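Local coordinates for venom allergen-like (VAL) 4 protein (PDB 4P27) that is a lipid-binding member of the SCP/TAPS (CAP) superfamily of secreted proteins from the blood fluke Schistosoma mansoni, at residues 48-51 with 52-56. Residues are numbered along the deposited sequence; the frame is centred on the assembly and turned at random.
Sequences KAKQ and QAKRC
Arg55 folds back over the preceding turn of the helix, so that one face of its guanidinium lies loosely over the carbonyl oxygen of Gln51. That oxygen, Gln51 O, sits off toward the rim, 4.0 Å from Arg55 CZ, and Gln52 CA lies over the same face, also toward the rim. The chain runs extended from CG to NE after CG turns beside the backbone N (chi1 -48°), which carries the charged end back along the helix; NH1 then forms a salt bridge with Asp65. On another side, Lys54 CG lies 3.4 Å from Lys50 O, the same oxygen that accepts Lys54 N at 2.9 Å, nearly straight on (161° at the oxygen). Lys54 CE meets Lys50 CG at 4.1 Å where the two chains slant across one another; Lys50 NZ and Lys54 NZ, like charges, stay 5.5 Å apart. Ala53 N bonds Ala49 O at 2.8 Å, and both alanine methyls rest on Val137 of strand 133-141. Gln52, its CG anti to the backbone N (chi1 -179°), reaches inward, where NE2 hydrogen-bonds Gln76 OE1 and helps satisfy this buried amide. Cys56 leaves the right-handed helical region with positive phi, its SG bonded to that of Cys130. This end of helix 43-54 thus sets two methyls and a hydrogen-bonded glutamine against the CAP-family sheet; the lysines form one basic flank, while Asp65 probably offsets Arg55's charge on another.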
ATOM      1  N   LYS A  48      12.259   1.903  -9.060  1.00 34.16           N
ATOM      2  CA  LYS A  48      13.068   1.913  -7.839  1.00 31.78           C
ATOM      3  C   LYS A  48      12.661   0.725  -6.986  1.00 31.20           C
ATOM      4  O   LYS A  48      13.531   0.056  -6.370  1.00 29.74           O
ATOM      5  CB  LYS A  48      13.014   3.221  -7.105  1.00 32.82           C
ATOM      6  CG  LYS A  48      13.880   4.263  -7.876  1.00 53.19           C
ATOM      7  CD  LYS A  48      15.354   4.307  -7.464  1.00 45.49           C
ATOM      8  CE  LYS A  48      15.458   4.344  -5.945  1.00 57.93           C
ATOM      9  NZ  LYS A  48      16.862   4.377  -5.506  1.00 55.95           N
ATOM     10  N   ALA A  49      11.363   0.423  -7.053  1.00 28.97           N
ATOM     11  CA  ALA A  49      10.771  -0.692  -6.260  1.00 29.24           C
ATOM     12  C   ALA A  49      11.454  -1.956  -6.731  1.00 33.88           C
ATOM     13  O   ALA A  49      11.829  -2.827  -5.933  1.00 33.31           O
ATOM     14  CB  ALA A  49       9.270  -0.802  -6.486  1.00 21.47           C
ATOM     15  N   LYS A  50      11.587  -2.057  -8.046  1.00 36.92           N
ATOM     16  CA  LYS A  50      12.153  -3.265  -8.702  1.00 35.49           C
ATOM     17  C   LYS A  50      13.660  -3.457  -8.440  1.00 33.44           C
ATOM     18  O   LYS A  50      14.092  -4.550  -8.117  1.00 31.38           O
ATOM     19  CB  LYS A  50      11.932  -3.155 -10.226  1.00 41.20           C
ATOM     20  CG  LYS A  50      12.090  -4.496 -10.914  1.00 43.95           C
ATOM     21  CD  LYS A  50      10.766  -4.923 -11.528  1.00 72.13           C
ATOM     22  CE  LYS A  50      10.496  -4.317 -12.924  1.00 65.49           C
ATOM     23  NZ  LYS A  50      11.138  -5.115 -14.004  1.00 76.15           N
ATOM     24  N   GLN A  51      14.467  -2.379  -8.543  1.00 31.87           N
ATOM     25  CA  GLN A  51      15.866  -2.462  -8.147  1.00 36.65           C
ATOM     26  C   GLN A  51      15.990  -2.959  -6.707  1.00 39.23           C
ATOM     27  O   GLN A  51      16.867  -3.765  -6.423  1.00 34.40           O
ATOM     28  CB  GLN A  51      16.580  -1.075  -8.278  1.00 41.37           C
ATOM     29  CG  GLN A  51      16.671  -0.608  -9.749  1.00 56.66           C
ATOM     30  CD  GLN A  51      17.001   0.876  -9.851  1.00 75.05           C
ATOM     31  OE1 GLN A  51      16.174   1.707 -10.260  1.00 89.70           O
ATOM     32  NE2 GLN A  51      18.207   1.222  -9.442  1.00 82.52           N
ATOM     33  N   GLN A  52      15.135  -2.454  -5.798  1.00 37.23           N
ATOM     34  CA  GLN A  52      15.147  -2.897  -4.406  1.00 32.30           C
ATOM     35  C   GLN A  52      14.745  -4.385  -4.397  1.00 34.08           C
ATOM     36  O   GLN A  52      15.413  -5.192  -3.772  1.00 31.81           O
ATOM     37  CB  GLN A  52      14.117  -2.175  -3.587  1.00 31.49           C
ATOM     38  CG  GLN A  52      14.112  -2.588  -2.114  1.00 33.52           C
ATOM     39  CD  GLN A  52      13.362  -1.581  -1.242  1.00 28.72           C
ATOM     40  OE1 GLN A  52      13.239  -0.421  -1.612  1.00 28.31           O
ATOM     41  NE2 GLN A  52      12.905  -2.019  -0.065  1.00 26.23           N
ATOM     42  N   ALA A  53      13.652  -4.754  -5.049  1.00 25.74           N
ATOM     43  CA  ALA A  53      13.205  -6.120  -4.862  1.00 25.86           C
ATOM     44  C   ALA A  53      14.247  -7.142  -5.455  1.00 30.81           C
ATOM     45  O   ALA A  53      14.341  -8.282  -4.965  1.00 30.42           O
ATOM     46  CB  ALA A  53      11.878  -6.360  -5.548  1.00 24.54           C
ATOM     47  N   LYS A  54      15.001  -6.724  -6.492  1.00 32.26           N
ATOM     48  CA  LYS A  54      16.014  -7.632  -7.105  1.00 40.69           C
ATOM     49  C   LYS A  54      17.145  -8.003  -6.138  1.00 42.18           C
ATOM     50  O   LYS A  54      17.765  -9.026  -6.353  1.00 35.79           O
ATOM     51  CB  LYS A  54      16.705  -7.036  -8.365  1.00 41.36           C
ATOM     52  CG  LYS A  54      15.873  -6.993  -9.632  1.00 50.62           C
ATOM     53  CD  LYS A  54      16.691  -6.334 -10.743  1.00 51.85           C
ATOM     54  CE  LYS A  54      15.800  -5.894 -11.887  1.00 67.15           C
ATOM     55  NZ  LYS A  54      16.516  -5.914 -13.193  1.00 72.35           N
ATOM     56  N   ARG A  55      17.418  -7.199  -5.085  1.00 35.08           N
ATOM     57  CA  ARG A  55      18.349  -7.619  -4.057  1.00 34.94           C
ATOM     58  C   ARG A  55      17.902  -8.783  -3.248  1.00 36.80           C
ATOM     59  O   ARG A  55      18.723  -9.439  -2.546  1.00 40.18           O
ATOM     60  CB  ARG A  55      18.757  -6.451  -3.119  1.00 39.44           C
ATOM     61  CG  ARG A  55      19.132  -5.245  -3.916  1.00 38.08           C
ATOM     62  CD  ARG A  55      19.705  -4.142  -3.007  1.00 45.68           C
ATOM     63  NE  ARG A  55      19.608  -2.953  -3.820  1.00 57.73           N
ATOM     64  CZ  ARG A  55      18.890  -1.871  -3.516  1.00 62.90           C
ATOM     65  NH1 ARG A  55      18.229  -1.773  -2.348  1.00 59.06           N
ATOM     66  NH2 ARG A  55      18.856  -0.882  -4.393  1.00 64.22           N
ATOM     67  N   CYS A  56      16.624  -9.079  -3.321  1.00 34.89           N
ATOM     68  CA  CYS A  56      16.056 -10.208  -2.593  1.00 31.78           C
ATOM     69  C   CYS A  56      16.209 -10.143  -1.046  1.00 39.03           C
ATOM     70  O   CYS A  56      16.091 -11.211  -0.352  1.00 42.67           O
ATOM     71  CB  CYS A  56      16.663 -11.526  -3.136  1.00 34.24           C
ATOM     72  SG  CYS A  56      15.816 -12.003  -4.654  1.00 37.49           S
TER